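Local structure of cellobiose dehydrogenase (Myriococcum thermophilum, 4QI3) at residues A[108-114]-A[125-131]; A[12-16]-A[199-203]; A[33-39]-A[51-57]. The protein probably carries electrons, through the haem of its cytochrome domain, from the dehydrogenase domain of the enzyme to partners such as LPMO during oxidative cellulose breakdown. All blocks are in the same frame, centred on the assembly; numbering follows the deposited sequence.

From the N terminus, residues 12-16 follow the first strand and meet residues 199-203, so contact 2 closes a loop of nearly the whole chain. Contacts 3 and 1 both lie within that loop, in series. Contact 3 closes first, pairing 33-39 with 51-57 across a strandless connection. Contact 1 closes later as a beta hairpin, 108-114 with 125-131. Strands 51-58 and 122-130 are neighbours in one sheet of the immunoglobulin-like sandwich, and Phe-51 and Cys-129 share a backbone hydrogen bond. Contact 2 lies against the outer face of this sheet, where Trp-199 and Ala-200 pack on Ile-52 and Ala-203 packs on Val-114 and Arg-128.

Contact 1: A[108-114]-A[125-131]; sequences DAEITQV and LIFRCKN. With MAN (alpha-D-mannopyranose), chain H.
A beta hairpin at one edge of a sheet in the immunoglobulin-like sandwich forms this contact. Strand 110-113 runs antiparallel to strand 125-130, with axes 4.5 Å apart at closest and 147° between their directions. Glu-110 with Lys-130 and Thr-112 with Arg-128 are hydrogen-bonded pairs. Glu-110 N donates to Lys-130 O (3.1 Å) and Lys-130 N to Glu-110 O (2.9 Å). Thr-112 N donates to Arg-128 O (3.1 Å) and Arg-128 N to Thr-112 O (2.8 Å). At Val-114 the chain turns a corner (phi/psi -89/-48), yet Val-114 N still donates to Ile-126 O (2.8 Å). Ile-111 with Cys-129 and Gln-113 with Phe-127 are non-hydrogen-bonded pairs. On their face, Ile-111 (m, t) puts CG1 3.9 Å from Cys-129 SG and CG2 3.9 Å from Phe-127 CB. On the other face, Lys-130 and the all-trans Arg-128 both form salt bridges with Glu-50. Glu-110 OE2 accepts from O4 of a protein-linked mannose at 2.6 Å. Beyond the strands, one water joins Asp-108 O (2.5 Å) to Asn-131 ND2 (2.8 Å). Cys-129 is disulfide-bonded to Cys-132. Strand 51-58 flanks 122-130 within the sheet, while Ile-111 packs on strands 79-85 and 88-95 of the opposing sheet.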
# COMPACT_ATOMS: atom_id res chain seq x y z
N ASP A 108 8.95 9.51 10.14
CA ASP A 108 8.67 8.59 11.25
C ASP A 108 7.57 7.54 10.98
O ASP A 108 7.13 6.86 11.90
CB ASP A 108 8.36 9.38 12.53
CG ASP A 108 7.01 10.07 12.48
OD1 ASP A 108 6.46 10.27 11.38
OD2 ASP A 108 6.49 10.42 13.56
N ALA A 109 7.14 7.40 9.74
CA ALA A 109 6.14 6.40 9.37
C ALA A 109 6.61 4.99 9.73
O ALA A 109 7.82 4.71 9.73
CB ALA A 109 5.81 6.49 7.88
N GLU A 110 5.68 4.10 10.05
CA GLU A 110 6.04 2.72 10.37
C GLU A 110 4.96 1.75 9.96
O GLU A 110 3.78 1.98 10.23
CB GLU A 110 6.31 2.59 11.86
CG GLU A 110 6.73 1.20 12.31
CD GLU A 110 7.05 1.18 13.79
OE1 GLU A 110 7.43 2.24 14.32
OE2 GLU A 110 6.87 0.12 14.43
N ILE A 111 5.36 0.66 9.31
CA ILE A 111 4.41 -0.38 8.95
C ILE A 111 4.54 -1.57 9.90
O ILE A 111 5.65 -2.03 10.18
CB ILE A 111 4.63 -0.84 7.49
CG1 ILE A 111 4.12 0.23 6.54
CG2 ILE A 111 3.95 -2.20 7.24
CD1 ILE A 111 4.48 -0.03 5.07
N THR A 112 3.40 -2.04 10.40
CA THR A 112 3.29 -3.28 11.16
C THR A 112 2.25 -4.17 10.46
O THR A 112 1.36 -3.66 9.77
CB THR A 112 2.89 -3.03 12.64
OG1 THR A 112 1.79 -2.12 12.68
CG2 THR A 112 4.05 -2.44 13.41
N GLN A 113 2.38 -5.49 10.59
CA GLN A 113 1.52 -6.41 9.85
C GLN A 113 0.45 -7.08 10.71
O GLN A 113 0.70 -7.45 11.86
CB GLN A 113 2.35 -7.49 9.15
CG GLN A 113 3.43 -6.92 8.28
CD GLN A 113 4.06 -7.94 7.35
OE1 GLN A 113 3.68 -9.12 7.35
NE2 GLN A 113 5.03 -7.50 6.55
N VAL A 114 -0.74 -7.20 10.13
CA VAL A 114 -1.83 -7.96 10.72
C VAL A 114 -1.73 -9.41 10.23
O VAL A 114 -1.77 -10.35 11.00
CB VAL A 114 -3.19 -7.38 10.29
CG1 VAL A 114 -4.34 -8.30 10.71
CG2 VAL A 114 -3.37 -5.94 10.82
N LEU A 125 -1.17 -8.74 1.80
CA LEU A 125 -0.78 -8.19 3.07
C LEU A 125 -1.90 -7.34 3.65
O LEU A 125 -2.51 -6.56 2.96
CB LEU A 125 0.45 -7.32 2.87
CG LEU A 125 1.06 -6.64 4.10
CD1 LEU A 125 1.62 -7.69 5.03
CD2 LEU A 125 2.14 -5.66 3.72
N ILE A 126 -2.13 -7.48 4.95
CA ILE A 126 -2.88 -6.48 5.71
C ILE A 126 -1.94 -5.84 6.73
O ILE A 126 -1.27 -6.54 7.51
CB ILE A 126 -4.14 -7.08 6.40
CG1 ILE A 126 -5.12 -7.55 5.32
CG2 ILE A 126 -4.78 -6.04 7.31
CD1 ILE A 126 -6.30 -8.36 5.84
N PHE A 127 -1.88 -4.52 6.70
CA PHE A 127 -0.86 -3.82 7.46
C PHE A 127 -1.37 -2.49 8.01
O PHE A 127 -2.25 -1.86 7.42
CB PHE A 127 0.38 -3.59 6.57
CG PHE A 127 0.13 -2.68 5.39
CD1 PHE A 127 -0.44 -3.17 4.21
CD2 PHE A 127 0.48 -1.33 5.44
CE1 PHE A 127 -0.66 -2.32 3.11
CE2 PHE A 127 0.27 -0.50 4.35
CZ PHE A 127 -0.31 -0.99 3.19
N ARG A 128 -0.83 -2.09 9.15
CA ARG A 128 -1.09 -0.75 9.68
C ARG A 128 0.03 0.18 9.24
O ARG A 128 1.21 -0.15 9.35
CB ARG A 128 -1.16 -0.80 11.19
CG ARG A 128 -1.47 0.54 11.84
CD ARG A 128 -1.38 0.43 13.35
NE ARG A 128 -1.95 1.61 14.02
CZ ARG A 128 -2.15 1.65 15.33
NH1 ARG A 128 -1.80 0.61 16.08
NH2 ARG A 128 -2.69 2.74 15.90
N CYS A 129 -0.34 1.34 8.70
CA CYS A 129 0.64 2.32 8.24
C CYS A 129 0.50 3.53 9.15
O CYS A 129 -0.34 4.40 8.92
CB CYS A 129 0.37 2.69 6.78
SG CYS A 129 1.80 3.27 5.83
N LYS A 130 1.30 3.56 10.20
CA LYS A 130 1.24 4.64 11.18
C LYS A 130 1.98 5.88 10.68
O LYS A 130 3.08 5.77 10.14
CB LYS A 130 1.84 4.18 12.51
CG LYS A 130 0.92 3.25 13.28
CD LYS A 130 1.44 2.94 14.68
CE LYS A 130 1.45 4.19 15.54
NZ LYS A 130 0.07 4.74 15.75
N ASN A 131 1.36 7.06 10.85
CA ASN A 131 1.98 8.32 10.43
C ASN A 131 2.33 8.32 8.95
O ASN A 131 3.38 8.84 8.55
CB ASN A 131 3.21 8.60 11.28
CG ASN A 131 2.87 8.72 12.76
OD1 ASN A 131 2.00 9.50 13.14
ND2 ASN A 131 3.54 7.92 13.59
C1 MAN H . 7.23 -4.67 16.15
C2 MAN H . 5.93 -4.20 16.87
C3 MAN H . 5.79 -2.68 16.74
C4 MAN H . 7.07 -1.95 17.17
C5 MAN H . 8.25 -2.49 16.34
C6 MAN H . 9.59 -1.86 16.69
O2 MAN H . 5.95 -4.47 18.29
O3 MAN H . 4.66 -2.19 17.47
O4 MAN H . 6.94 -0.56 16.96
O5 MAN H . 8.36 -3.93 16.56
O6 MAN H . 10.63 -2.76 16.30
O HOH W 1 5.88 10.14 8.39
O HOH W 2 5.31 5.74 13.23
O HOH W 3 0.84 -1.44 15.41

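Contact 2: A[12-16]-A[199-203]; sequences DSGIT and WAAQA. With MAN (alpha-D-mannopyranose), chain E.
The indole of Trp-199 lies with one face against a loop 183 residues away in the chain. The contact joins the region of the short helix 196-200 to the loop between strands 6-9 and 16-22, at the outside of the immunoglobulin-like sandwich. No strand pairing is involved, and the nearest CA pair is Ile-15 with Trp-199 at 6.4 Å. Trp-199 (chi1 m, chi2 -17°) offers one face to Ile-15 (m, t). Ile-15 CG1 sits 3.8 Å from the centroid of the five-membered ring, 20° off its normal, which is a CH-pi contact. Thr-16 N lies over the same face, 3.5 Å from Trp-199 CH2. The loop is bent by an ST turn: Ser-13 OG (chi1 p) accepts from Ile-15 N at 3.2 Å and also bonds Asp-10. Gly-14 has positive phi (73/15). Ala-200 to Ala-203 form a type I beta turn, which places Gln-202 (m, t) facing the loop. Its NE2 donates to Ser-13 O at 3.0 Å, nearly straight at 173°. A protein-linked mannose lies beside the indole, its O5 3.6 Å from Trp-199 CZ2. One water donates to Ser-13 O at 2.7 Å and bonds mannose O6 at 2.9 Å.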
# COMPACT_ATOMS: atom_id res chain seq x y z
N ASP A 12 -10.63 -13.37 8.42
CA ASP A 12 -9.95 -13.68 9.68
C ASP A 12 -9.82 -12.47 10.61
O ASP A 12 -10.03 -12.59 11.81
CB ASP A 12 -8.58 -14.33 9.46
CG ASP A 12 -8.03 -14.97 10.74
OD1 ASP A 12 -8.61 -15.96 11.23
OD2 ASP A 12 -7.00 -14.48 11.27
N SER A 13 -9.46 -11.32 10.05
CA SER A 13 -9.32 -10.13 10.88
C SER A 13 -10.66 -9.46 11.18
O SER A 13 -10.79 -8.73 12.17
CB SER A 13 -8.38 -9.13 10.19
OG SER A 13 -8.96 -8.65 8.99
N GLY A 14 -11.64 -9.68 10.31
CA GLY A 14 -12.90 -8.98 10.41
C GLY A 14 -12.82 -7.51 9.98
O GLY A 14 -13.75 -6.74 10.23
N ILE A 15 -11.73 -7.12 9.30
CA ILE A 15 -11.51 -5.70 8.98
C ILE A 15 -12.22 -5.42 7.67
O ILE A 15 -12.12 -6.20 6.73
CB ILE A 15 -9.98 -5.37 8.86
CG1 ILE A 15 -9.28 -5.60 10.21
CG2 ILE A 15 -9.76 -3.91 8.39
CD1 ILE A 15 -7.74 -5.61 10.12
N THR A 16 -12.97 -4.33 7.62
CA THR A 16 -13.68 -3.94 6.41
C THR A 16 -12.93 -2.82 5.71
O THR A 16 -12.54 -1.83 6.34
CB THR A 16 -15.12 -3.51 6.73
OG1 THR A 16 -15.82 -4.61 7.30
CG2 THR A 16 -15.84 -3.06 5.48
N TRP A 199 -9.17 -2.97 15.40
CA TRP A 199 -8.53 -3.53 14.22
C TRP A 199 -7.05 -3.21 14.21
O TRP A 199 -6.21 -4.07 13.94
CB TRP A 199 -9.21 -2.98 12.97
CG TRP A 199 -10.60 -3.51 12.77
CD1 TRP A 199 -11.15 -4.60 13.37
CD2 TRP A 199 -11.59 -2.97 11.91
NE1 TRP A 199 -12.44 -4.78 12.92
CE2 TRP A 199 -12.73 -3.79 12.02
CE3 TRP A 199 -11.62 -1.88 11.02
CZ2 TRP A 199 -13.90 -3.55 11.29
CZ3 TRP A 199 -12.78 -1.64 10.31
CH2 TRP A 199 -13.90 -2.47 10.44
N ALA A 200 -6.71 -1.95 14.51
CA ALA A 200 -5.31 -1.53 14.51
C ALA A 200 -4.48 -2.30 15.53
O ALA A 200 -3.28 -2.55 15.32
CB ALA A 200 -5.22 -0.02 14.74
N ALA A 201 -5.12 -2.70 16.63
CA ALA A 201 -4.46 -3.46 17.68
C ALA A 201 -4.07 -4.88 17.25
O ALA A 201 -3.30 -5.55 17.94
CB ALA A 201 -5.34 -3.49 18.94
N GLN A 202 -4.58 -5.33 16.10
CA GLN A 202 -4.22 -6.64 15.54
C GLN A 202 -2.88 -6.59 14.81
O GLN A 202 -2.29 -7.62 14.48
CB GLN A 202 -5.30 -7.15 14.57
CG GLN A 202 -6.71 -7.33 15.14
CD GLN A 202 -7.67 -7.87 14.10
OE1 GLN A 202 -7.25 -8.53 13.15
NE2 GLN A 202 -8.96 -7.59 14.25
N ALA A 203 -2.41 -5.37 14.53
CA ALA A 203 -1.18 -5.21 13.75
C ALA A 203 0.01 -5.30 14.69
O ALA A 203 0.60 -4.29 15.05
CB ALA A 203 -1.19 -3.88 13.00
C1 MAN E . -16.38 -3.18 13.93
C2 MAN E . -17.85 -2.96 14.45
C3 MAN E . -18.19 -3.73 15.75
C4 MAN E . -17.36 -5.02 15.94
C5 MAN E . -15.90 -4.73 15.62
C6 MAN E . -14.92 -5.85 15.94
O2 MAN E . -18.83 -3.36 13.48
O3 MAN E . -19.58 -4.06 15.79
O4 MAN E . -17.47 -5.51 17.27
O5 MAN E . -15.85 -4.44 14.22
O6 MAN E . -15.14 -6.91 15.03
O HOH W 4 -12.62 -7.80 13.91

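Contact 3: A[33-39]-A[51-57]; sequences FTFGVAL and FIGYLKC. With NAG (2-acetamido-2-deoxy-beta-D-glucopyranose), chain D.
Six backbone hydrogen bonds tie strand 33-38 to strand 51-57, two for each of three antiparallel hydrogen-bonded pairs. Thr-34 N donates to Lys-56 O (3.0 Å) and Lys-56 N to Thr-34 O (2.9 Å). Gly-36 N donates to Tyr-54 O (2.8 Å) and Tyr-54 N to Gly-36 O (2.9 Å). Ala-38 N donates to Ile-52 O (2.8 Å) and Ile-52 N to Ala-38 O (2.9 Å). The axes approach to 4.5 Å at 164°. The alternate residues bond outward through their backbones: Phe-33, Phe-35 and Val-37 to Leu-22, Trp-20 and Asn-18 on one side, Phe-51, Gly-53 and Leu-55 to Cys-129, Phe-127 and Leu-125 on the other. The pair is therefore central in its sheet of the immunoglobulin-like beta-sandwich. Phe-35 with Leu-55 and Val-37 with Gly-53 are non-hydrogen-bonded pairs, on the face turned to the other sheet. There Phe-35 (t) puts CZ 3.9 Å from Phe-51 CE2, and Phe-51 (p) also meets Val-37. Gly-53 leaves room for the Phe-51 ring. Cys-57 SG, disulfide-bonded to Cys-66, is 3.7 Å from Phe-33 CE2. On the outer face, the all-trans Lys-56 extends its NZ to donate to O4 of a protein-linked N-acetylglucosamine at 2.9 Å.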
# COMPACT_ATOMS: atom_id res chain seq x y z
N PHE A 33 -4.50 -6.49 -9.55
CA PHE A 33 -3.96 -5.75 -8.43
C PHE A 33 -5.12 -5.23 -7.60
O PHE A 33 -6.14 -4.83 -8.15
CB PHE A 33 -3.13 -4.58 -8.98
CG PHE A 33 -2.68 -3.62 -7.94
CD1 PHE A 33 -3.39 -2.46 -7.69
CD2 PHE A 33 -1.54 -3.89 -7.19
CE1 PHE A 33 -2.99 -1.57 -6.72
CE2 PHE A 33 -1.13 -3.02 -6.20
CZ PHE A 33 -1.85 -1.83 -5.96
N THR A 34 -4.98 -5.27 -6.28
CA THR A 34 -5.99 -4.67 -5.41
C THR A 34 -5.35 -3.93 -4.26
O THR A 34 -4.40 -4.42 -3.65
CB THR A 34 -7.01 -5.71 -4.85
OG1 THR A 34 -7.54 -6.49 -5.92
CG2 THR A 34 -8.18 -5.01 -4.14
N PHE A 35 -5.87 -2.74 -3.97
CA PHE A 35 -5.47 -1.99 -2.79
C PHE A 35 -6.71 -1.57 -2.02
O PHE A 35 -7.72 -1.18 -2.61
CB PHE A 35 -4.64 -0.76 -3.17
CG PHE A 35 -4.22 0.07 -1.99
CD1 PHE A 35 -3.36 -0.44 -1.03
CD2 PHE A 35 -4.68 1.39 -1.84
CE1 PHE A 35 -2.98 0.33 0.08
CE2 PHE A 35 -4.31 2.15 -0.74
CZ PHE A 35 -3.45 1.63 0.21
N GLY A 36 -6.64 -1.63 -0.69
CA GLY A 36 -7.77 -1.19 0.10
C GLY A 36 -7.34 -0.47 1.36
O GLY A 36 -6.22 -0.63 1.83
N VAL A 37 -8.25 0.32 1.91
CA VAL A 37 -7.98 1.00 3.20
C VAL A 37 -9.15 0.86 4.18
O VAL A 37 -10.30 0.79 3.78
CB VAL A 37 -7.63 2.52 3.06
CG1 VAL A 37 -6.49 2.72 2.08
CG2 VAL A 37 -8.85 3.35 2.66
N ALA A 38 -8.79 0.81 5.46
CA ALA A 38 -9.72 1.02 6.58
C ALA A 38 -9.17 2.19 7.37
O ALA A 38 -7.94 2.27 7.60
CB ALA A 38 -9.81 -0.22 7.44
N LEU A 39 -10.05 3.09 7.80
CA LEU A 39 -9.64 4.37 8.37
C LEU A 39 -10.21 4.62 9.75
O LEU A 39 -11.25 4.07 10.11
CB LEU A 39 -10.10 5.52 7.46
CG LEU A 39 -9.67 5.46 6.00
CD1 LEU A 39 -10.33 6.58 5.19
CD2 LEU A 39 -8.17 5.57 5.91
N PHE A 51 -3.73 4.56 8.47
CA PHE A 51 -4.75 3.67 7.95
C PHE A 51 -4.30 2.23 8.09
O PHE A 51 -3.13 1.96 8.37
CB PHE A 51 -5.05 3.98 6.47
CG PHE A 51 -3.89 3.74 5.54
CD1 PHE A 51 -2.91 4.71 5.36
CD2 PHE A 51 -3.79 2.55 4.84
CE1 PHE A 51 -1.86 4.49 4.50
CE2 PHE A 51 -2.73 2.32 3.98
CZ PHE A 51 -1.77 3.28 3.80
N ILE A 52 -5.23 1.30 7.92
CA ILE A 52 -4.89 -0.11 7.78
C ILE A 52 -5.07 -0.40 6.31
O ILE A 52 -6.12 -0.13 5.73
CB ILE A 52 -5.81 -0.98 8.64
CG1 ILE A 52 -5.57 -0.64 10.12
CG2 ILE A 52 -5.55 -2.47 8.38
CD1 ILE A 52 -6.58 -1.28 11.10
N GLY A 53 -4.01 -0.92 5.69
CA GLY A 53 -4.05 -1.22 4.27
C GLY A 53 -4.18 -2.70 3.92
O GLY A 53 -3.85 -3.58 4.71
N TYR A 54 -4.69 -2.95 2.72
CA TYR A 54 -4.80 -4.29 2.13
C TYR A 54 -4.16 -4.20 0.77
O TYR A 54 -4.47 -3.28 -0.00
CB TYR A 54 -6.26 -4.68 1.96
CG TYR A 54 -6.50 -5.93 1.15
CD1 TYR A 54 -6.06 -7.17 1.60
CD2 TYR A 54 -7.15 -5.87 -0.07
CE1 TYR A 54 -6.27 -8.33 0.85
CE2 TYR A 54 -7.37 -7.02 -0.82
CZ TYR A 54 -6.92 -8.24 -0.35
OH TYR A 54 -7.14 -9.39 -1.09
N LEU A 55 -3.26 -5.14 0.48
CA LEU A 55 -2.63 -5.24 -0.83
C LEU A 55 -2.76 -6.66 -1.31
O LEU A 55 -2.48 -7.59 -0.57
CB LEU A 55 -1.14 -4.93 -0.76
CG LEU A 55 -0.76 -3.48 -0.96
CD1 LEU A 55 0.70 -3.31 -0.57
CD2 LEU A 55 -1.00 -3.05 -2.41
N LYS A 56 -3.19 -6.80 -2.56
CA LYS A 56 -3.10 -8.09 -3.22
C LYS A 56 -2.36 -7.87 -4.53
O LYS A 56 -2.85 -7.15 -5.40
CB LYS A 56 -4.48 -8.69 -3.49
CG LYS A 56 -4.40 -10.07 -4.17
CD LYS A 56 -5.78 -10.72 -4.26
CE LYS A 56 -5.78 -11.91 -5.22
NZ LYS A 56 -7.15 -12.46 -5.39
N CYS A 57 -1.19 -8.48 -4.65
CA CYS A 57 -0.32 -8.24 -5.79
C CYS A 57 0.04 -9.52 -6.52
O CYS A 57 0.06 -10.61 -5.92
CB CYS A 57 0.95 -7.54 -5.32
SG CYS A 57 0.58 -5.92 -4.65
C1 NAG D . -3.28 -17.33 -4.03
C2 NAG D . -4.73 -17.81 -4.10
C3 NAG D . -5.67 -16.62 -4.30
C4 NAG D . -5.43 -15.58 -3.22
C5 NAG D . -3.96 -15.18 -3.22
C6 NAG D . -3.60 -14.21 -2.13
C7 NAG D . -4.98 -20.12 -4.91
C8 NAG D . -5.18 -20.99 -6.11
N2 NAG D . -4.92 -18.80 -5.14
O3 NAG D . -7.03 -17.06 -4.27
O4 NAG D . -6.24 -14.43 -3.44
O5 NAG D . -3.15 -16.35 -3.02
O6 NAG D . -4.38 -13.03 -2.22
O7 NAG D . -4.89 -20.58 -3.77